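Local coordinates for endo-beta-1,2-glucanase (Talaromyces funiculosus, PDB 6IMV), which hydrolyses internal beta-1,2-glucosidic linkages of beta-1,2-glucans as an endo-acting fungal glycoside hydrolase, at residues N55-D60 with Q149-T154; S282-I287 with P292-K297; I320-Q325 with K480-P485. All coordinates share one frame; numbering follows the deposited sequence. Where two conformers were deposited one is given.

Contact 1. Residues N55-D60 with Q149-T154. With BGC (beta-D-glucopyranose), chain I.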
# COMPACT_ATOMS: atom_id res chain seq x y z
N ASN A 55 13.92 6.57 16.09
CA ASN A 55 13.87 7.60 15.04
C ASN A 55 12.48 7.68 14.38
O ASN A 55 12.26 8.52 13.52
CB ASN A 55 14.99 7.40 14.02
CG ASN A 55 14.88 6.10 13.26
OD1 ASN A 55 13.83 5.45 13.27
ND2 ASN A 55 15.96 5.72 12.57
N GLY A 56 11.55 6.81 14.80
CA GLY A 56 10.17 6.83 14.32
C GLY A 56 10.01 6.30 12.91
O GLY A 56 8.96 6.48 12.31
N MET A 57 11.04 5.63 12.38
CA MET A 57 11.06 5.20 10.98
C MET A 57 10.63 3.74 10.85
O MET A 57 10.96 2.91 11.70
CB MET A 57 12.47 5.35 10.39
CG MET A 57 12.97 6.79 10.36
SD MET A 57 11.93 7.88 9.36
CE MET A 57 11.93 7.05 7.77
N SER A 58 9.90 3.43 9.77
CA SER A 58 9.50 2.07 9.45
C SER A 58 10.74 1.24 9.09
O SER A 58 11.73 1.77 8.58
CB SER A 58 8.48 2.01 8.33
OG SER A 58 9.02 2.44 7.10
N TYR A 59 10.67 -0.05 9.42
CA TYR A 59 11.41 -1.10 8.74
C TYR A 59 10.45 -1.77 7.75
O TYR A 59 9.27 -1.88 8.05
CB TYR A 59 11.88 -2.17 9.73
CG TYR A 59 12.84 -1.70 10.78
CD1 TYR A 59 14.08 -1.18 10.44
CD2 TYR A 59 12.51 -1.78 12.13
CE1 TYR A 59 14.97 -0.75 11.41
CE2 TYR A 59 13.39 -1.36 13.11
CZ TYR A 59 14.62 -0.84 12.75
OH TYR A 59 15.49 -0.43 13.70
N ASP A 60 10.98 -2.30 6.64
CA ASP A 60 10.18 -3.07 5.70
C ASP A 60 9.38 -4.14 6.46
O ASP A 60 8.21 -4.39 6.16
CB ASP A 60 11.05 -3.73 4.62
CG ASP A 60 10.25 -4.61 3.66
OD1 ASP A 60 9.25 -4.12 3.13
OD2 ASP A 60 10.65 -5.77 3.47
N GLN A 149 20.14 5.78 14.07
CA GLN A 149 19.32 6.94 14.44
C GLN A 149 19.11 7.84 13.21
O GLN A 149 18.01 8.35 12.99
CB GLN A 149 19.95 7.66 15.64
CG GLN A 149 19.15 8.85 16.16
CD GLN A 149 17.77 8.49 16.64
OE1 GLN A 149 17.44 7.33 16.90
NE2 GLN A 149 16.92 9.50 16.76
N ASP A 150 20.16 8.04 12.41
CA ASP A 150 20.05 8.83 11.19
C ASP A 150 19.86 7.89 9.99
O ASP A 150 20.55 6.90 9.88
CB ASP A 150 21.29 9.70 10.95
CG ASP A 150 21.39 10.91 11.86
OD1 ASP A 150 20.51 11.10 12.70
OD2 ASP A 150 22.34 11.69 11.67
N LEU A 151 18.96 8.27 9.09
CA LEU A 151 18.76 7.60 7.81
C LEU A 151 20.00 7.77 6.92
O LEU A 151 20.62 8.84 6.88
CB LEU A 151 17.55 8.19 7.09
CG LEU A 151 16.19 7.95 7.73
CD1 LEU A 151 15.08 8.49 6.85
CD2 LEU A 151 15.97 6.49 8.06
N THR A 152 20.29 6.70 6.19
CA THR A 152 21.15 6.71 5.02
C THR A 152 20.40 6.05 3.87
O THR A 152 19.57 5.17 4.09
CB THR A 152 22.48 5.98 5.29
OG1 THR A 152 22.19 4.63 5.66
CG2 THR A 152 23.29 6.65 6.38
N PRO A 153 20.67 6.42 2.60
CA PRO A 153 20.18 5.63 1.48
C PRO A 153 20.74 4.20 1.60
O PRO A 153 21.85 4.02 2.11
CB PRO A 153 20.73 6.35 0.24
CG PRO A 153 21.11 7.74 0.73
CD PRO A 153 21.49 7.58 2.19
N THR A 154 19.99 3.20 1.16
CA THR A 154 20.59 1.88 0.96
C THR A 154 21.63 2.04 -0.15
O THR A 154 21.58 3.01 -0.90
CB THR A 154 19.55 0.81 0.62
OG1 THR A 154 19.00 1.09 -0.67
CG2 THR A 154 18.45 0.71 1.64
C2 BGC I . 11.84 -5.80 -1.79
C3 BGC I . 11.60 -6.65 -0.53
C4 BGC I . 10.40 -6.14 0.30
C5 BGC I . 9.20 -5.90 -0.63
C6 BGC I . 7.99 -5.32 0.11
C1 BGC I . 10.54 -5.61 -2.56
O1 BGC I . 10.69 -4.80 -3.73
O2 BGC I . 12.76 -6.48 -2.63
O3 BGC I . 12.77 -6.68 0.29
O4 BGC I . 10.06 -7.07 1.35
O5 BGC I . 9.57 -5.02 -1.70
O6 BGC I . 8.31 -4.02 0.59
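Asn55 and Gln149 meet through one weak polar link: the amide ND2 of Asn55 donates to the backbone O of Gln149 over 3.4 Å, with 154° at the hydrogen. The same carbonyl oxygen lies 3.3 Å from Asn55 CB, and it also accepts from Arg129, while ND2 has a second acceptor in the backbone O of Ser146. The other end of the amide works within its own segment. Asn55 OD1 takes the backbone N of Met57 at 2.9 Å, the donor standing 35° above the carbonyl plane; with CG between the backbone N and the carbonyl carbon (chi1 63°), OD1 can turn back to the Met57 amide, closing an Asx turn. Gly56, at positive phi, forms a G1 beta bulge with Met57. With an alanine here the Met57 amide would probably lose its side-chain acceptor, and the carbonyls of Gln149 and Ser146 the donor they share.

The apolar share belongs to Met57 and Leu151, which reach toward each other tip to tip. Met57 CE approaches Leu151 CD1 to 3.6 Å, and Met57 CG rests 3.8 Å from Leu151 CD2. Phe144 and Thr126 touch both side chains.

The third kind of interaction is with sugar. Asp60 grips beta-D-glucopyranose with both carboxylate oxygens: OD1 accepts from sugar O6 at 2.7 Å and OD2 from O4 at 2.6 Å, with His75 also bonded to OD2. Chemically, then, a chain segment shaped at one end by a side-chain amide and apolar packing presents a carboxylate group to two sugar hydroxyls at the other, three residues beyond Met57.

Contact 2. Residues S282-I287 with P292-K297. With NAG (2-acetamido-2-deoxy-beta-D-glucopyranose), chain H.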
# COMPACT_ATOMS: atom_id res chain seq x y z
N SER A 282 -9.24 -0.78 -21.58
CA SER A 282 -10.37 -1.64 -21.25
C SER A 282 -10.10 -3.05 -21.80
O SER A 282 -9.76 -3.19 -22.96
CB SER A 282 -11.64 -1.09 -21.82
OG SER A 282 -12.76 -1.82 -21.38
N VAL A 283 -10.25 -4.07 -20.96
CA VAL A 283 -10.21 -5.45 -21.41
C VAL A 283 -11.28 -6.24 -20.65
O VAL A 283 -11.69 -5.85 -19.56
CB VAL A 283 -8.82 -6.11 -21.24
CG1 VAL A 283 -7.79 -5.47 -22.14
CG2 VAL A 283 -8.35 -6.09 -19.79
N ASP A 284 -11.68 -7.36 -21.25
CA ASP A 284 -12.69 -8.21 -20.66
C ASP A 284 -12.01 -9.47 -20.10
O ASP A 284 -11.32 -10.20 -20.84
CB ASP A 284 -13.78 -8.55 -21.67
CG ASP A 284 -14.74 -7.41 -21.98
OD1 ASP A 284 -14.69 -6.34 -21.29
OD2 ASP A 284 -15.54 -7.60 -22.91
N TYR A 285 -12.20 -9.71 -18.81
CA TYR A 285 -11.88 -11.00 -18.20
C TYR A 285 -12.94 -12.02 -18.61
O TYR A 285 -14.13 -11.78 -18.45
CB TYR A 285 -11.85 -10.93 -16.68
CG TYR A 285 -11.55 -12.26 -16.04
CD1 TYR A 285 -10.25 -12.65 -15.76
CD2 TYR A 285 -12.56 -13.16 -15.77
CE1 TYR A 285 -9.97 -13.89 -15.20
CE2 TYR A 285 -12.30 -14.41 -15.23
CZ TYR A 285 -11.00 -14.77 -14.94
OH TYR A 285 -10.76 -16.00 -14.39
N HIS A 286 -12.50 -13.17 -19.12
CA HIS A 286 -13.43 -14.22 -19.51
C HIS A 286 -12.69 -15.55 -19.55
O HIS A 286 -11.89 -15.78 -20.45
CB HIS A 286 -14.12 -13.90 -20.85
CG HIS A 286 -15.35 -14.70 -21.12
ND1 HIS A 286 -15.94 -14.75 -22.37
CD2 HIS A 286 -16.11 -15.48 -20.31
CE1 HIS A 286 -17.00 -15.53 -22.33
NE2 HIS A 286 -17.13 -15.99 -21.07
N ILE A 287 -12.92 -16.37 -18.51
CA ILE A 287 -12.36 -17.72 -18.41
C ILE A 287 -13.47 -18.65 -17.92
O ILE A 287 -14.18 -18.34 -16.96
CB ILE A 287 -11.11 -17.75 -17.50
CG1 ILE A 287 -9.96 -16.96 -18.12
CG2 ILE A 287 -10.70 -19.19 -17.20
CD1 ILE A 287 -8.72 -16.91 -17.27
N PRO A 292 -18.16 -12.41 -19.68
CA PRO A 292 -17.10 -11.41 -19.61
C PRO A 292 -17.31 -10.36 -18.50
O PRO A 292 -18.44 -9.99 -18.22
CB PRO A 292 -17.15 -10.75 -20.99
CG PRO A 292 -18.59 -10.92 -21.43
CD PRO A 292 -18.99 -12.27 -20.88
N ILE A 293 -16.20 -9.92 -17.90
CA ILE A 293 -16.18 -8.80 -16.95
C ILE A 293 -15.18 -7.76 -17.46
O ILE A 293 -13.98 -8.04 -17.55
CB ILE A 293 -15.83 -9.25 -15.52
CG1 ILE A 293 -16.74 -10.36 -15.00
CG2 ILE A 293 -15.83 -8.05 -14.59
CD1 ILE A 293 -16.14 -11.16 -13.86
N THR A 294 -15.67 -6.55 -17.75
CA THR A 294 -14.82 -5.45 -18.21
C THR A 294 -14.05 -4.88 -17.02
O THR A 294 -14.65 -4.49 -15.99
CB THR A 294 -15.63 -4.34 -18.88
OG1 THR A 294 -16.38 -4.92 -19.94
CG2 THR A 294 -14.75 -3.23 -19.41
N VAL A 295 -12.72 -4.81 -17.17
CA VAL A 295 -11.84 -4.28 -16.16
C VAL A 295 -10.84 -3.32 -16.80
O VAL A 295 -10.61 -3.34 -18.01
CB VAL A 295 -11.10 -5.41 -15.41
CG1 VAL A 295 -12.07 -6.33 -14.71
CG2 VAL A 295 -10.18 -6.20 -16.34
N GLN A 296 -10.23 -2.51 -15.94
CA GLN A 296 -8.99 -1.81 -16.26
C GLN A 296 -7.86 -2.84 -16.38
O GLN A 296 -7.57 -3.57 -15.43
CB GLN A 296 -8.65 -0.81 -15.16
CG GLN A 296 -7.34 -0.08 -15.41
CD GLN A 296 -7.04 0.86 -14.28
OE1 GLN A 296 -7.38 2.04 -14.34
NE2 GLN A 296 -6.41 0.33 -13.24
N LYS A 297 -7.20 -2.86 -17.54
CA LYS A 297 -6.07 -3.73 -17.76
C LYS A 297 -4.97 -3.40 -16.75
O LYS A 297 -4.66 -2.23 -16.53
CB LYS A 297 -5.58 -3.59 -19.20
CG LYS A 297 -4.58 -4.66 -19.64
CD LYS A 297 -4.16 -4.48 -21.08
CE LYS A 297 -3.22 -5.57 -21.53
NZ LYS A 297 -2.86 -5.39 -22.95
C1 NAG H . 2.01 -3.12 -22.49
C2 NAG H . 1.46 -3.50 -23.86
C3 NAG H . 2.28 -2.75 -24.91
C4 NAG H . 2.10 -1.25 -24.67
C5 NAG H . 2.74 -0.92 -23.31
C6 NAG H . 2.67 0.55 -22.94
C7 NAG H . 0.53 -5.77 -24.05
C8 NAG H . 0.85 -7.21 -24.27
N2 NAG H . 1.56 -4.93 -24.10
O3 NAG H . 1.80 -3.10 -26.19
O4 NAG H . 2.64 -0.50 -25.77
O5 NAG H . 2.04 -1.68 -22.32
O6 NAG H . 1.33 1.05 -23.16
O7 NAG H . -0.60 -5.41 -23.83
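Four backbone bonds join Val283 and Tyr285 to Val295 and Ile293. The Val283-Val295 pair is nearly straight, Val283 N to Val295 O spanning 3.1 Å with 175° at the hydrogen; at the other pair, Tyr285 N reaches Ile293 O over 2.7 Å, tilted from the carbonyl plane. Beside these, Thr294 OG1 donates to Asp284 OD1 at 2.6 Å, arriving on the syn side but 34° out of the carboxylate plane. Thr294 CG2 turns to Ser282 OG, 3.1 Å away. On the face shared by Val283 and Val295 their CG2 methyls touch, and Val283 CG2 also lies 3.8 Å from Lys297 CB.

The two strands form an antiparallel beta hairpin, a two-stranded sheet with Asp284 and Thr294 as a non-hydrogen-bonded pair. Near the turn, Pro292, which follows a cis peptide bond, puts CD over the face of the His286 ring in a CH-pi contact, 4.1 Å from its centroid.

Farther out, Lys297 runs past Val283, CG anti to the backbone N (chi1 -168°) and the chain extended throughout, toward a protein-attached N-acetylglucosamine; Lys297 NZ is modelled 2.4 Å from O7 of that sugar, too short for the details of this bond to be trusted. Gln279 holds the same sugar. Lys480 salt-bridges Asp284 OD2, and its backbone N bonds Thr294 OG1. The hydroxyl of Tyr285 is bonded to Asn334, while Ile293 packs on Asn326 and Arg329 of helix 318-337.

Contact 3. Residues I320-Q325 with K480-P485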
# COMPACT_ATOMS: atom_id res chain seq x y z
N ILE A 320 -15.66 5.09 -12.23
CA ILE A 320 -14.43 4.53 -11.68
C ILE A 320 -14.79 3.46 -10.64
O ILE A 320 -14.22 2.36 -10.67
CB ILE A 320 -13.51 5.62 -11.09
CG1 ILE A 320 -13.12 6.64 -12.17
CG2 ILE A 320 -12.29 4.98 -10.44
CD1 ILE A 320 -12.16 7.73 -11.71
N ARG A 321 -15.72 3.78 -9.75
CA ARG A 321 -16.18 2.83 -8.74
C ARG A 321 -16.65 1.53 -9.41
O ARG A 321 -16.31 0.44 -8.95
CB ARG A 321 -17.28 3.47 -7.89
CG ARG A 321 -17.65 2.68 -6.64
CD ARG A 321 -18.87 3.29 -5.96
NE ARG A 321 -18.78 4.73 -5.86
CZ ARG A 321 -19.52 5.59 -6.57
NH1 ARG A 321 -19.34 6.89 -6.41
NH2 ARG A 321 -20.42 5.14 -7.42
N ARG A 322 -17.39 1.65 -10.51
CA ARG A 322 -17.96 0.49 -11.24
C ARG A 322 -16.83 -0.36 -11.86
O ARG A 322 -16.86 -1.57 -11.76
CB ARG A 322 -18.95 0.95 -12.32
CG ARG A 322 -20.29 1.41 -11.78
CD ARG A 322 -21.09 2.18 -12.82
NE ARG A 322 -21.37 1.38 -14.00
CZ ARG A 322 -21.43 1.84 -15.25
NH1 ARG A 322 -21.59 1.00 -16.25
NH2 ARG A 322 -21.30 3.13 -15.51
N VAL A 323 -15.86 0.29 -12.51
CA VAL A 323 -14.74 -0.41 -13.14
C VAL A 323 -13.92 -1.14 -12.07
O VAL A 323 -13.49 -2.27 -12.27
CB VAL A 323 -13.87 0.56 -13.96
CG1 VAL A 323 -12.54 -0.06 -14.35
CG2 VAL A 323 -14.61 1.04 -15.21
N PHE A 324 -13.71 -0.49 -10.92
CA PHE A 324 -12.91 -1.10 -9.86
C PHE A 324 -13.72 -2.15 -9.09
O PHE A 324 -13.13 -3.11 -8.57
CB PHE A 324 -12.30 -0.01 -8.96
CG PHE A 324 -11.05 0.59 -9.55
CD1 PHE A 324 -11.11 1.45 -10.63
CD2 PHE A 324 -9.80 0.25 -9.05
CE1 PHE A 324 -9.96 2.00 -11.17
CE2 PHE A 324 -8.65 0.78 -9.61
CZ PHE A 324 -8.73 1.67 -10.65
N GLN A 325 -15.04 -2.01 -9.03
CA GLN A 325 -15.89 -3.06 -8.48
C GLN A 325 -15.77 -4.31 -9.38
O GLN A 325 -15.62 -5.42 -8.89
CB GLN A 325 -17.34 -2.61 -8.32
CG GLN A 325 -18.18 -3.58 -7.49
CD GLN A 325 -19.52 -3.05 -7.04
OE1 GLN A 325 -19.99 -2.01 -7.48
NE2 GLN A 325 -20.18 -3.79 -6.17
N LYS A 480 -19.29 -4.76 -19.30
CA LYS A 480 -19.90 -6.07 -19.16
C LYS A 480 -19.58 -6.62 -17.77
O LYS A 480 -18.56 -6.25 -17.16
CB LYS A 480 -19.40 -7.04 -20.24
CG LYS A 480 -19.65 -6.57 -21.67
CD LYS A 480 -19.05 -7.45 -22.73
CE LYS A 480 -18.76 -6.71 -24.02
NZ LYS A 480 -17.44 -6.02 -23.96
N GLY A 481 -20.47 -7.49 -17.29
CA GLY A 481 -20.20 -8.35 -16.17
C GLY A 481 -20.56 -7.73 -14.84
O GLY A 481 -20.21 -8.28 -13.79
N GLU A 482 -21.31 -6.62 -14.86
CA GLU A 482 -21.65 -5.91 -13.61
C GLU A 482 -22.67 -6.72 -12.79
O GLU A 482 -22.89 -6.42 -11.62
CB GLU A 482 -22.16 -4.51 -13.90
CG GLU A 482 -21.11 -3.57 -14.45
CD GLU A 482 -21.50 -2.11 -14.34
OE1 GLU A 482 -22.06 -1.60 -15.32
OE2 GLU A 482 -21.26 -1.49 -13.27
N HIS A 483 -23.27 -7.75 -13.40
CA HIS A 483 -24.22 -8.64 -12.75
C HIS A 483 -23.51 -9.87 -12.14
O HIS A 483 -24.15 -10.66 -11.48
CB HIS A 483 -25.33 -9.07 -13.73
CG HIS A 483 -26.27 -7.97 -14.07
ND1 HIS A 483 -26.07 -7.13 -15.15
CD2 HIS A 483 -27.40 -7.53 -13.46
CE1 HIS A 483 -27.04 -6.24 -15.20
NE2 HIS A 483 -27.87 -6.46 -14.18
N VAL A 484 -22.20 -10.03 -12.37
CA VAL A 484 -21.47 -11.16 -11.81
C VAL A 484 -21.20 -10.88 -10.33
O VAL A 484 -20.41 -10.00 -10.00
CB VAL A 484 -20.18 -11.45 -12.59
CG1 VAL A 484 -19.36 -12.54 -11.92
CG2 VAL A 484 -20.48 -11.82 -14.04
N PRO A 485 -21.81 -11.63 -9.39
CA PRO A 485 -21.52 -11.46 -7.96
C PRO A 485 -20.06 -11.80 -7.63
O PRO A 485 -19.43 -12.61 -8.34
CB PRO A 485 -22.46 -12.46 -7.27
CG PRO A 485 -23.55 -12.70 -8.29
CD PRO A 485 -22.81 -12.69 -9.61
O HOH W 1 -19.68 -2.57 -11.33
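Arg322, on the helix 318-337, carries its side chain past the carboxylate of Glu482, and each step outward meets the same acid. CB lies 3.5 Å from Glu482 OE2, and CG is closer still at 3.4 Å. Both only brush this oxygen; its bond to Arg322 is made farther out, at NE. CD passes the same OE2 at 3.7 Å, and there the chain bends: chi3 of 60° swings the guanidinium back toward the acid instead of letting it run straight on. NE then donates to OE2 over 3.0 Å, with 160° at the hydrogen. Beyond CZ, NH1 donates to OE1 over 2.8 Å.

The grip is therefore side-on and bidentate, NE and NH1 each taking one oxygen. Both oxygens sit close to the guanidinium plane and are approached on their syn sides, although the two flat groups are turned 28° against each other. The extended side chain of Glu482 crosses that of Arg322 at a slant, from a type I beta turn running from Gly481 to Val484.

A water molecule adds a second connection, lying 2.7 Å from Glu482 OE2 and 3.0 Å from the backbone O of Arg322. Around the pair, Arg322 also packs on Leu479, while the carbonyl of Val484 accepts from Arg329, about two turns farther along the same helix.

The contact is a surface charge pair with little apolar burial between the two segments. Two donors on two acceptors fix the rotation of both end groups and tie the loop after helix 461-475 to helix 318-337. The nearby positive guanidinium would probably favour the ionised carboxylate of Glu482.

In the fold
From the N terminus, contact 1 comes first: it closes a long loop of 88 residues, rich in helix, and brings the start of strand 57-64 near strand 152-153, within the large antiparallel sheet, which contributes residues to the glucose site. Contact 2 follows after that loop has closed and spans only the short turn of the hairpin 282-287/290-296. Contact 3 then opens in the next helix, 318-337, and closes 154 residues later beyond helix 461-475. The three lie in series, none nested or crossed. Contacts 2 and 3 touch, their centres about 10 Å apart, through Lys480; contact 1 sits across the chain's centre, its centre about 41 Å from either.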